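Local structure of acetylene hydratase Ahy (Pelobacter acetylenicus, 2E7Z) at residues A[118-123]-A[338-343]; A[332-337]-A[466-471]; A[612-617]-A[676-681]; A[671-676]-A[693-698]. The protein catalyses the hydration of acetylene to acetaldehyde, using a tungsten-bis(molybdopterin guanine dinucleotide) cofactor and one [4Fe-4S] cluster. One frame throughout, in Å; residues are numbered along the deposited sequence.

Interaction 1: residues A[118-123]-A[338-343]; sequences TLRRFM and QMHEAL
M339 lays its sulfur over one face of the R121 guanidinium, SD 3.3 Å from R121 NH1 and offset toward the rim of the group. The R121 chain reaches this place extended, with CG anti to the backbone N (chi1 -174°). Its nitrogens are held from outside the contact: NH1 by the carbonyl of I337, NE by that of H507. R120 leaves helix 118-126 and bends at chi2 and chi3. Its CB and CG pack on the Q338 side chain, where R120 CG lies 3.7 Å from Q338 NE2. Farther out, H340 sets CE1 over the centre of the R120 guanidinium, 4.0 Å from CZ, with the two planes 84° apart. H340 NE2 donates to Q338 OE1 (2.8 Å) from above the carbonyl plane, and a water accepts from both R120 N and Q338 NE2. Between the backbones, R121 CA makes a CH...O contact of 3.3 Å with Q338 O. The contact thus seats the turn after helix 334-337 on helix 118-126. A polarisable sulfur and an imidazole edge each meet a guanidinium bonded elsewhere, R120 through NH1 and NH2 to the carbonyls of A386 and F387, so dispersion and weak electrostatics probably carry most of the direct contact.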
# COMPACT_ATOMS: atom_id res chain seq x y z
N THR A 118 -17.91 -0.65 -7.14
CA THR A 118 -18.82 0.41 -7.52
C THR A 118 -18.19 1.81 -7.52
O THR A 118 -18.74 2.71 -8.15
CB THR A 118 -20.12 0.41 -6.67
OG1 THR A 118 -19.80 0.63 -5.29
CG2 THR A 118 -20.87 -0.90 -6.84
N LEU A 119 -17.05 1.98 -6.85
CA LEU A 119 -16.39 3.27 -6.90
C LEU A 119 -15.83 3.56 -8.28
O LEU A 119 -16.12 4.59 -8.85
CB LEU A 119 -15.34 3.37 -5.77
CG LEU A 119 -14.60 4.71 -5.64
CD1 LEU A 119 -13.42 4.92 -6.62
CD2 LEU A 119 -15.54 5.93 -5.61
N ARG A 120 -15.05 2.63 -8.83
CA ARG A 120 -14.55 2.87 -10.19
C ARG A 120 -15.72 2.81 -11.20
O ARG A 120 -15.68 3.49 -12.21
CB ARG A 120 -13.45 1.90 -10.61
CG ARG A 120 -12.18 2.07 -9.80
CD ARG A 120 -11.48 3.43 -9.95
NE ARG A 120 -10.91 3.76 -11.27
CZ ARG A 120 -9.68 3.41 -11.64
NH1 ARG A 120 -8.93 2.61 -10.89
NH2 ARG A 120 -9.26 3.82 -12.84
N ARG A 121 -16.75 2.01 -10.89
CA ARG A 121 -17.97 2.00 -11.72
C ARG A 121 -18.50 3.42 -11.88
O ARG A 121 -18.75 3.91 -12.99
CB ARG A 121 -18.98 1.05 -11.12
CG ARG A 121 -20.25 0.82 -11.94
CD ARG A 121 -21.13 -0.14 -11.16
NE ARG A 121 -22.34 -0.54 -11.87
CZ ARG A 121 -22.45 -1.63 -12.64
NH1 ARG A 121 -21.39 -2.44 -12.82
NH2 ARG A 121 -23.61 -1.91 -13.26
N PHE A 122 -18.69 4.09 -10.75
CA PHE A 122 -19.15 5.47 -10.75
C PHE A 122 -18.23 6.40 -11.53
O PHE A 122 -18.69 7.17 -12.39
CB PHE A 122 -19.27 5.95 -9.29
CG PHE A 122 -19.53 7.42 -9.13
CD1 PHE A 122 -20.80 7.94 -9.38
CD2 PHE A 122 -18.53 8.28 -8.72
CE1 PHE A 122 -21.05 9.29 -9.28
CE2 PHE A 122 -18.78 9.65 -8.57
CZ PHE A 122 -20.04 10.15 -8.86
N MET A 123 -16.92 6.31 -11.26
CA MET A 123 -15.99 7.18 -11.96
C MET A 123 -16.00 6.91 -13.46
O MET A 123 -15.93 7.85 -14.25
CB MET A 123 -14.57 7.01 -11.43
CG MET A 123 -14.44 7.47 -9.98
SD MET A 123 -12.69 7.40 -9.44
CE MET A 123 -12.01 8.83 -10.33
N GLN A 338 -16.49 -2.86 -11.88
CA GLN A 338 -15.87 -1.54 -12.12
C GLN A 338 -16.13 -0.95 -13.53
O GLN A 338 -15.98 0.24 -13.70
CB GLN A 338 -14.37 -1.60 -11.85
CG GLN A 338 -14.05 -1.84 -10.40
CD GLN A 338 -12.57 -1.94 -10.11
OE1 GLN A 338 -11.82 -2.47 -10.94
NE2 GLN A 338 -12.13 -1.47 -8.91
N MET A 339 -16.46 -1.79 -14.52
CA MET A 339 -16.87 -1.30 -15.87
C MET A 339 -15.82 -0.38 -16.45
O MET A 339 -16.15 0.67 -17.01
CB MET A 339 -18.21 -0.57 -15.78
CG MET A 339 -19.35 -1.51 -15.59
SD MET A 339 -20.96 -0.67 -15.54
CE MET A 339 -20.98 0.27 -17.07
N HIS A 340 -14.55 -0.81 -16.38
CA HIS A 340 -13.49 -0.10 -17.11
C HIS A 340 -13.72 0.02 -18.61
O HIS A 340 -13.31 1.00 -19.21
CB HIS A 340 -12.14 -0.77 -16.86
CG HIS A 340 -11.75 -0.75 -15.42
ND1 HIS A 340 -11.35 0.40 -14.77
CD2 HIS A 340 -11.71 -1.75 -14.49
CE1 HIS A 340 -11.08 0.11 -13.50
NE2 HIS A 340 -11.28 -1.18 -13.31
N GLU A 341 -14.42 -0.94 -19.18
CA GLU A 341 -14.62 -0.82 -20.62
C GLU A 341 -15.51 0.36 -20.97
O GLU A 341 -15.33 0.94 -22.05
CB GLU A 341 -15.07 -2.13 -21.28
CG GLU A 341 -15.10 -2.04 -22.80
CD GLU A 341 -13.72 -2.02 -23.42
OE1 GLU A 341 -12.99 -3.01 -23.26
OE2 GLU A 341 -13.39 -1.05 -24.13
N ALA A 342 -16.40 0.76 -20.06
CA ALA A 342 -17.28 1.88 -20.29
C ALA A 342 -16.59 3.23 -20.38
O ALA A 342 -17.15 4.14 -20.97
CB ALA A 342 -18.37 1.94 -19.25
N LEU A 343 -15.43 3.37 -19.74
CA LEU A 343 -14.71 4.65 -19.80
C LEU A 343 -14.13 4.83 -21.21
O LEU A 343 -13.35 3.99 -21.67
CB LEU A 343 -13.58 4.66 -18.81
CG LEU A 343 -12.77 5.95 -18.67
CD1 LEU A 343 -13.65 7.09 -18.16
CD2 LEU A 343 -11.62 5.71 -17.74
O HOH W 1 -13.88 0.36 -7.27

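Interaction 2: residues A[332-337]-A[466-471]; sequences VPISKI and QPNWEG
With CG anti to the backbone N (chi1 -179°) and a bend at chi2 (135°), E470 brings its carboxylate up to the first turn of helix 334-337, while S335 places OG beside its own backbone N (chi1 -61°), ready to meet the same group. OE1 accepts from I334 N at 2.9 Å, on its syn side. OE2 takes two donors: S335 N at 2.8 Å, from above the carboxylate plane, and S335 OG at 2.6 Å, on the anti side. Three bonds from two adjacent residues therefore fix the rotation of the carboxylate. P333, at the N-cap position, has no backbone N-H to offer and touches E470 OE2 through CB at 3.5 Å. I334 and E470 run past each other in opposite directions, I334 CB lying 3.5 Å from E470 OE1. Beyond it, I334 CD1 reaches the carbonyl of P467, 3.6 Å from its O, in the loop that leads to strand 474-476. The arrangement is a carboxylate from a distant loop bound at a helix N-terminus, where it accepts from backbone N-H groups of the first turn. S335 OG also bonds H382 N, and R520 forms a long, weak ion pair with E470 OE1. The helix N-terminus, and more weakly this arginine, would be expected to stabilise a negative charge on the buried E470 and lower its proton affinity.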
# COMPACT_ATOMS: atom_id res chain seq x y z
N VAL A 332 -18.56 -12.72 -8.50
CA VAL A 332 -18.54 -11.77 -9.62
C VAL A 332 -17.31 -10.89 -9.47
O VAL A 332 -17.13 -10.26 -8.44
CB VAL A 332 -19.80 -10.89 -9.65
CG1 VAL A 332 -19.71 -9.89 -10.80
CG2 VAL A 332 -21.04 -11.77 -9.79
N PRO A 333 -16.40 -10.88 -10.46
CA PRO A 333 -15.17 -10.08 -10.29
C PRO A 333 -15.43 -8.60 -10.00
O PRO A 333 -16.26 -7.95 -10.66
CB PRO A 333 -14.40 -10.29 -11.62
CG PRO A 333 -14.91 -11.61 -12.08
CD PRO A 333 -16.40 -11.60 -11.74
N ILE A 334 -14.68 -8.07 -9.05
CA ILE A 334 -14.70 -6.63 -8.80
C ILE A 334 -14.36 -5.89 -10.11
O ILE A 334 -14.94 -4.86 -10.43
CB ILE A 334 -13.70 -6.29 -7.70
CG1 ILE A 334 -14.25 -6.77 -6.34
CG2 ILE A 334 -13.36 -4.80 -7.68
CD1 ILE A 334 -13.25 -6.67 -5.18
N SER A 335 -13.40 -6.45 -10.87
CA SER A 335 -13.00 -5.82 -12.12
C SER A 335 -14.16 -5.64 -13.06
O SER A 335 -14.20 -4.63 -13.77
CB SER A 335 -11.97 -6.70 -12.85
OG SER A 335 -10.79 -6.85 -12.05
N LYS A 336 -15.09 -6.59 -13.08
CA LYS A 336 -16.24 -6.51 -14.00
C LYS A 336 -17.24 -5.47 -13.50
O LYS A 336 -17.80 -4.70 -14.28
CB LYS A 336 -16.87 -7.88 -14.14
CG LYS A 336 -15.91 -8.93 -14.68
CD LYS A 336 -16.65 -10.12 -15.25
CE LYS A 336 -15.88 -10.72 -16.42
NZ LYS A 336 -15.63 -9.71 -17.48
N ILE A 337 -17.44 -5.42 -12.17
CA ILE A 337 -18.34 -4.43 -11.56
C ILE A 337 -17.81 -3.01 -11.84
O ILE A 337 -18.58 -2.09 -12.07
CB ILE A 337 -18.54 -4.71 -10.03
CG1 ILE A 337 -19.29 -6.04 -9.91
CG2 ILE A 337 -19.32 -3.57 -9.35
CD1 ILE A 337 -19.33 -6.61 -8.50
N GLN A 466 -14.84 -10.96 1.40
CA GLN A 466 -13.52 -10.77 0.79
C GLN A 466 -13.38 -11.68 -0.42
O GLN A 466 -14.18 -12.59 -0.61
CB GLN A 466 -12.44 -11.12 1.81
CG GLN A 466 -12.43 -10.12 2.96
CD GLN A 466 -11.19 -10.22 3.82
OE1 GLN A 466 -10.76 -11.31 4.15
NE2 GLN A 466 -10.62 -9.06 4.21
N PRO A 467 -12.32 -11.48 -1.24
CA PRO A 467 -11.25 -10.49 -1.08
C PRO A 467 -11.57 -9.12 -1.69
O PRO A 467 -12.25 -9.05 -2.72
CB PRO A 467 -10.09 -11.13 -1.84
CG PRO A 467 -10.76 -11.90 -2.98
CD PRO A 467 -12.07 -12.41 -2.37
N ASN A 468 -11.08 -8.06 -1.05
CA ASN A 468 -11.24 -6.71 -1.58
C ASN A 468 -10.02 -6.08 -2.21
O ASN A 468 -10.04 -4.92 -2.64
CB ASN A 468 -11.88 -5.87 -0.52
CG ASN A 468 -13.29 -6.34 -0.24
OD1 ASN A 468 -13.60 -6.88 0.83
ND2 ASN A 468 -14.14 -6.24 -1.26
N TRP A 469 -8.97 -6.90 -2.31
CA TRP A 469 -7.91 -6.68 -3.27
C TRP A 469 -8.02 -7.84 -4.24
O TRP A 469 -7.77 -9.00 -3.88
CB TRP A 469 -6.54 -6.69 -2.59
CG TRP A 469 -6.16 -5.40 -1.88
CD1 TRP A 469 -6.64 -4.15 -2.11
CD2 TRP A 469 -5.17 -5.27 -0.85
NE1 TRP A 469 -6.01 -3.24 -1.29
CE2 TRP A 469 -5.11 -3.91 -0.50
CE3 TRP A 469 -4.35 -6.18 -0.17
CZ2 TRP A 469 -4.26 -3.43 0.49
CZ3 TRP A 469 -3.51 -5.70 0.81
CH2 TRP A 469 -3.47 -4.35 1.13
N GLU A 470 -8.45 -7.53 -5.46
CA GLU A 470 -8.73 -8.58 -6.43
C GLU A 470 -7.44 -9.21 -6.89
O GLU A 470 -6.54 -8.53 -7.41
CB GLU A 470 -9.55 -8.01 -7.58
CG GLU A 470 -9.90 -9.06 -8.64
CD GLU A 470 -11.36 -9.01 -9.10
OE1 GLU A 470 -12.24 -9.46 -8.33
OE2 GLU A 470 -11.64 -8.55 -10.23
N GLY A 471 -7.36 -10.52 -6.67
CA GLY A 471 -6.10 -11.24 -6.88
C GLY A 471 -5.89 -12.20 -5.72
O GLY A 471 -5.46 -13.34 -5.92

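Interaction 3: residues A[612-617]-A[676-681]; sequences YHQPGI and WCPEQE
This is a partly buried contact between two irregular loops of the molybdopterin dinucleotide-binding region, one following strand 596-600 and the other strand 668-671. H613 turns its edge to the face of W676 in an offset edge-to-face pair, their planes at 88° and the centroids of the imidazole and the five-membered ring 5.6 Å apart. H613 CD2 makes the nearest ring approach, 3.8 Å from W676 CD1. P678 fills the middle, its CD 3.6 Å from H613 CB and its CG packed against the neighbouring Q614 amide. Q614 bends at chi2 (76°) and crosses P678 at about a right angle; NE2 lies 3.8 Å from P678 CG and 3.9 Å from W676 CZ2. An alanine at Q614 would probably leave a gap beside P678 and the six-membered ring of W676, giving both more room to shift. At the exposed rim, P615 CG touches CB of E679, the third residue of the type I turn C677-Q680, at 4.1 Å. Polar ties run to neighbours: W676 NE1 to S610 O, and R619 NH1 to both H613 O and the E679 carboxylate. The two loops thus meet through rings, prolines, aliphatic carbons and the Q614 amide, while R619 supplies a charged bridge between them.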
# COMPACT_ATOMS: atom_id res chain seq x y z
N TYR A 612 -5.36 6.30 14.74
CA TYR A 612 -5.39 5.97 16.19
C TYR A 612 -4.53 6.89 17.03
O TYR A 612 -4.15 6.54 18.17
CB TYR A 612 -5.11 4.47 16.51
CG TYR A 612 -5.66 3.54 15.48
CD1 TYR A 612 -6.92 3.78 14.91
CD2 TYR A 612 -4.91 2.46 15.03
CE1 TYR A 612 -7.41 2.94 13.89
CE2 TYR A 612 -5.37 1.63 14.04
CZ TYR A 612 -6.61 1.88 13.45
OH TYR A 612 -7.05 1.07 12.42
N HIS A 613 -4.23 8.09 16.52
CA HIS A 613 -3.57 9.11 17.35
C HIS A 613 -4.53 9.90 18.26
O HIS A 613 -4.08 10.75 19.04
CB HIS A 613 -2.73 10.06 16.48
CG HIS A 613 -1.65 9.38 15.70
ND1 HIS A 613 -0.74 8.52 16.29
CD2 HIS A 613 -1.29 9.47 14.39
CE1 HIS A 613 0.10 8.08 15.37
NE2 HIS A 613 -0.20 8.66 14.22
N GLN A 614 -5.84 9.68 18.14
CA GLN A 614 -6.81 10.33 19.02
C GLN A 614 -6.47 10.00 20.49
O GLN A 614 -5.95 8.91 20.76
CB GLN A 614 -8.22 9.85 18.68
CG GLN A 614 -8.83 10.55 17.48
CD GLN A 614 -8.25 10.05 16.14
OE1 GLN A 614 -7.78 8.90 16.02
NE2 GLN A 614 -8.29 10.92 15.13
N PRO A 615 -6.72 10.95 21.44
CA PRO A 615 -6.44 10.67 22.85
C PRO A 615 -7.03 9.33 23.27
O PRO A 615 -8.21 9.06 23.06
CB PRO A 615 -7.12 11.83 23.58
CG PRO A 615 -6.99 12.98 22.64
CD PRO A 615 -7.20 12.33 21.26
N GLY A 616 -6.19 8.48 23.86
CA GLY A 616 -6.65 7.19 24.36
C GLY A 616 -5.50 6.25 24.61
O GLY A 616 -4.32 6.64 24.48
N ILE A 617 -5.85 5.01 24.95
CA ILE A 617 -4.87 3.99 25.29
C ILE A 617 -3.82 3.76 24.21
O ILE A 617 -2.63 3.65 24.52
CB ILE A 617 -5.57 2.65 25.75
CG1 ILE A 617 -4.54 1.62 26.25
CG2 ILE A 617 -6.49 2.10 24.65
CD1 ILE A 617 -5.16 0.50 27.10
N TRP A 676 0.44 12.95 13.60
CA TRP A 676 -0.19 14.23 13.79
C TRP A 676 -0.85 14.21 15.17
O TRP A 676 -0.77 13.20 15.86
CB TRP A 676 -1.19 14.57 12.67
CG TRP A 676 -2.37 13.63 12.54
CD1 TRP A 676 -2.35 12.31 12.13
CD2 TRP A 676 -3.74 13.95 12.79
NE1 TRP A 676 -3.63 11.81 12.10
CE2 TRP A 676 -4.50 12.78 12.53
CE3 TRP A 676 -4.40 15.11 13.25
CZ2 TRP A 676 -5.89 12.74 12.68
CZ3 TRP A 676 -5.80 15.08 13.39
CH2 TRP A 676 -6.53 13.89 13.13
N CYS A 677 -1.52 15.29 15.54
CA CYS A 677 -1.92 15.54 16.93
C CYS A 677 -3.41 15.90 16.99
O CYS A 677 -3.75 17.09 17.02
CB CYS A 677 -1.07 16.69 17.48
SG CYS A 677 0.74 16.57 17.11
N PRO A 678 -4.30 14.89 16.99
CA PRO A 678 -5.75 15.11 16.96
C PRO A 678 -6.31 15.90 18.13
O PRO A 678 -7.43 16.40 18.05
CB PRO A 678 -6.32 13.69 16.95
CG PRO A 678 -5.23 12.85 16.38
CD PRO A 678 -3.97 13.46 16.93
N GLU A 679 -5.53 16.02 19.21
CA GLU A 679 -5.93 16.79 20.38
C GLU A 679 -5.85 18.29 20.11
O GLU A 679 -6.46 19.08 20.81
CB GLU A 679 -5.07 16.41 21.59
CG GLU A 679 -3.60 16.86 21.50
CD GLU A 679 -2.67 15.84 20.85
OE1 GLU A 679 -1.44 15.91 21.10
OE2 GLU A 679 -3.13 14.98 20.08
N GLN A 680 -5.13 18.69 19.07
CA GLN A 680 -4.95 20.12 18.78
C GLN A 680 -6.13 20.68 18.02
O GLN A 680 -6.89 19.92 17.40
CB GLN A 680 -3.68 20.35 17.96
CG GLN A 680 -2.39 19.98 18.69
CD GLN A 680 -1.18 20.21 17.84
OE1 GLN A 680 -1.28 20.68 16.71
NE2 GLN A 680 -0.03 19.86 18.36
N GLU A 681 -6.28 22.00 18.03
CA GLU A 681 -7.24 22.65 17.14
C GLU A 681 -6.78 22.42 15.69
O GLU A 681 -5.57 22.31 15.41
CB GLU A 681 -7.38 24.15 17.46
CG GLU A 681 -7.90 24.41 18.87
CD GLU A 681 -9.25 23.76 19.12
OE1 GLU A 681 -10.19 24.00 18.33
OE2 GLU A 681 -9.37 23.01 20.12

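Interaction 4: residues A[671-676]-A[693-698]; sequences IPHGRW and LHNDAM. With MGD (2-amino-5,6-dimercapto-7-methyl-3,7,8a,9-tetrahydro-8-oxa-1,3,9,10-tetraaza-anthracen-4-one guanosine dinucleotide), chain E.
H673 and D696 make the tight end of this buried contact, the histidine ND1 donating to D696 OD1 at 2.6 Å with an N-H...O angle of 167°. The acceptor lies in the imidazole plane and is met on its syn side, the ring and carboxylate planes standing 69° apart. The other oxygen of D696, OD2, accepts from the cofactor's pterin N18 at 2.9 Å and N19 at 3.1 Å. One face of the H673 ring lies over this pterin, with CG 3.2 Å from MGD C17. An alanine in place of H673 would probably leave D696 OD1 without its ring N-H partner, with the pterin bonds on OD2 left to hold the carboxylate, and would strip the imidazole from this face of the pterin. Both residues belong to the binding site of the tungsten cofactor, in the C-terminal dinucleotide-binding domain of this DMSO reductase family enzyme, and their pairing is a His-carboxylate hydrogen bond with the pterin's N-H groups on the second oxygen. Toward R675 and H694 the fit is looser: R675 CB and H694 CB are 4.2 Å apart, and a water joins the backbones, accepting from R675 N at 3.0 Å and donating to H694 O at 2.7 Å. H694 CB does come to 3.6 Å from R675 O, a buried carbonyl oxygen with no polar partner in the model. The polar ends here turn to other residues, R675 to E604 and H694 to the carbonyl of K655.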
# COMPACT_ATOMS: atom_id res chain seq x y z
N ILE A 671 12.64 8.71 10.71
CA ILE A 671 11.48 9.57 10.97
C ILE A 671 10.20 8.72 10.80
O ILE A 671 10.17 7.79 10.00
CB ILE A 671 11.45 10.83 10.05
CG1 ILE A 671 11.14 10.47 8.59
CG2 ILE A 671 12.80 11.57 10.13
CD1 ILE A 671 11.15 11.66 7.64
N PRO A 672 9.15 9.03 11.57
CA PRO A 672 7.93 8.22 11.50
C PRO A 672 7.04 8.69 10.35
O PRO A 672 7.16 9.83 9.91
CB PRO A 672 7.24 8.56 12.82
CG PRO A 672 7.60 10.01 13.04
CD PRO A 672 9.02 10.14 12.53
N HIS A 673 6.16 7.81 9.88
CA HIS A 673 5.12 8.24 8.98
C HIS A 673 3.80 8.34 9.70
O HIS A 673 3.44 7.45 10.48
CB HIS A 673 4.93 7.25 7.85
CG HIS A 673 3.68 7.48 7.05
ND1 HIS A 673 3.49 8.61 6.29
CD2 HIS A 673 2.57 6.72 6.89
CE1 HIS A 673 2.31 8.55 5.70
NE2 HIS A 673 1.73 7.41 6.05
N GLY A 674 3.03 9.38 9.40
CA GLY A 674 1.63 9.41 9.78
C GLY A 674 1.36 10.16 11.05
O GLY A 674 0.25 10.16 11.53
N ARG A 675 2.38 10.80 11.62
CA ARG A 675 2.21 11.45 12.91
C ARG A 675 1.50 12.80 12.82
O ARG A 675 1.90 13.67 12.04
CB ARG A 675 3.58 11.61 13.58
CG ARG A 675 4.07 10.33 14.18
CD ARG A 675 3.34 10.18 15.52
NE ARG A 675 3.62 8.93 16.14
CZ ARG A 675 3.26 8.60 17.37
NH1 ARG A 675 2.60 9.46 18.15
NH2 ARG A 675 3.58 7.41 17.82
N TRP A 676 0.44 12.95 13.60
CA TRP A 676 -0.19 14.23 13.79
C TRP A 676 -0.85 14.21 15.17
O TRP A 676 -0.77 13.20 15.86
CB TRP A 676 -1.19 14.57 12.67
CG TRP A 676 -2.37 13.63 12.54
CD1 TRP A 676 -2.35 12.31 12.13
CD2 TRP A 676 -3.74 13.95 12.79
NE1 TRP A 676 -3.63 11.81 12.10
CE2 TRP A 676 -4.50 12.78 12.53
CE3 TRP A 676 -4.40 15.11 13.25
CZ2 TRP A 676 -5.89 12.74 12.68
CZ3 TRP A 676 -5.80 15.08 13.39
CH2 TRP A 676 -6.53 13.89 13.13
N LEU A 693 3.92 19.79 10.60
CA LEU A 693 5.09 19.80 11.49
C LEU A 693 5.68 18.41 11.70
O LEU A 693 6.88 18.28 11.92
CB LEU A 693 4.71 20.40 12.85
CG LEU A 693 4.51 21.92 12.89
CD1 LEU A 693 4.03 22.33 14.28
CD2 LEU A 693 5.80 22.66 12.51
N HIS A 694 4.86 17.36 11.65
CA HIS A 694 5.33 16.05 12.10
C HIS A 694 5.23 14.90 11.10
O HIS A 694 5.64 13.79 11.46
CB HIS A 694 4.63 15.63 13.41
CG HIS A 694 4.67 16.67 14.47
ND1 HIS A 694 5.84 17.07 15.08
CD2 HIS A 694 3.68 17.39 15.04
CE1 HIS A 694 5.57 18.00 15.98
NE2 HIS A 694 4.26 18.20 15.99
N ASN A 695 4.71 15.13 9.88
CA ASN A 695 4.57 14.04 8.94
C ASN A 695 5.77 13.95 8.02
O ASN A 695 6.30 14.98 7.57
CB ASN A 695 3.31 14.20 8.07
CG ASN A 695 3.00 12.95 7.30
OD1 ASN A 695 2.82 12.97 6.05
ND2 ASN A 695 2.97 11.85 7.99
N ASP A 696 6.17 12.71 7.70
CA ASP A 696 7.31 12.48 6.82
C ASP A 696 7.17 13.11 5.43
O ASP A 696 8.16 13.52 4.83
CB ASP A 696 7.66 10.98 6.69
CG ASP A 696 6.55 10.14 6.09
OD1 ASP A 696 5.36 10.45 6.35
OD2 ASP A 696 6.86 9.17 5.38
N ALA A 697 5.94 13.21 4.92
CA ALA A 697 5.78 13.73 3.55
C ALA A 697 6.22 15.18 3.42
O ALA A 697 6.42 15.67 2.30
CB ALA A 697 4.35 13.52 3.08
N MET A 698 6.38 15.87 4.56
CA MET A 698 6.95 17.22 4.53
C MET A 698 8.37 17.28 3.96
O MET A 698 8.82 18.33 3.53
CB MET A 698 6.94 17.86 5.93
CG MET A 698 5.55 18.25 6.48
SD MET A 698 4.71 19.43 5.40
CE MET A 698 5.83 20.83 5.52
PB MGD E . -3.82 6.99 6.03
O1B MGD E . -3.10 7.93 5.10
O2B MGD E . -3.52 7.00 7.48
O3B MGD E . -3.64 5.46 5.57
O3A MGD E . -2.59 4.69 3.42
PA MGD E . -4.00 4.71 4.20
O1A MGD E . -4.42 3.33 4.62
O2A MGD E . -4.91 5.54 3.35
O5' MGD E . -5.39 7.28 5.81
C5' MGD E . -6.34 6.30 6.22
C4' MGD E . -7.58 7.06 6.63
O4' MGD E . -8.64 6.11 6.75
C3' MGD E . -7.49 7.68 8.03
O3' MGD E . -7.76 9.09 7.93
C2' MGD E . -8.53 6.95 8.90
O2' MGD E . -9.20 7.75 9.90
C1' MGD E . -9.50 6.49 7.85
N9 MGD E . -10.27 5.27 8.15
C8 MGD E . -9.83 4.15 8.78
N7 MGD E . -10.78 3.20 8.78
C5 MGD E . -11.82 3.69 8.08
C6 MGD E . -13.14 3.23 7.69
O6 MGD E . -13.55 2.09 8.00
N1 MGD E . -13.87 4.08 6.95
C2 MGD E . -13.53 5.33 6.64
N2 MGD E . -14.37 6.09 5.88
N3 MGD E . -12.34 5.82 6.97
C4 MGD E . -11.48 5.04 7.67
C10 MGD E . -1.68 3.63 3.71
C11 MGD E . -0.63 3.64 2.62
O11 MGD E . 0.10 4.85 2.80
C12 MGD E . 0.27 2.43 2.75
S12 MGD E . -0.46 0.89 2.83
C13 MGD E . 1.60 2.57 2.75
S13 MGD E . 2.65 1.25 3.02
C14 MGD E . 2.29 3.88 2.52
N15 MGD E . 2.93 4.38 3.73
C16 MGD E . 3.47 5.62 3.60
C17 MGD E . 4.67 6.09 4.31
O17 MGD E . 5.28 5.32 5.09
N18 MGD E . 5.08 7.35 4.08
C19 MGD E . 4.45 8.20 3.23
N19 MGD E . 4.91 9.46 3.05
N20 MGD E . 3.34 7.85 2.57
C21 MGD E . 2.83 6.61 2.71
N22 MGD E . 1.74 6.27 2.02
C23 MGD E . 1.27 4.90 1.99
O HOH W 2 5.20 11.21 10.73

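How the interactions relate
Interactions 1 and 2 share one short element: helix 334-337 receives E470 at its start, and the turn after it rests on helix 118-126. They also touch where H340 CD2 packs on the carbonyl of S335. Interactions 3 and 4 lie in the dinucleotide-binding range and share W676, their centres about 14 Å apart; neither of interactions 1 and 2 touches 3 or 4. Interactions 1, 2 and 4 are buried, whereas 3 reaches the surface at P615 and E679. Chemistry follows place: sulfur and imidazole over guanidinium in 1, a carboxylate at a helix start in 2, ring and proline packing in 3, and direct cofactor binding in 4 alone.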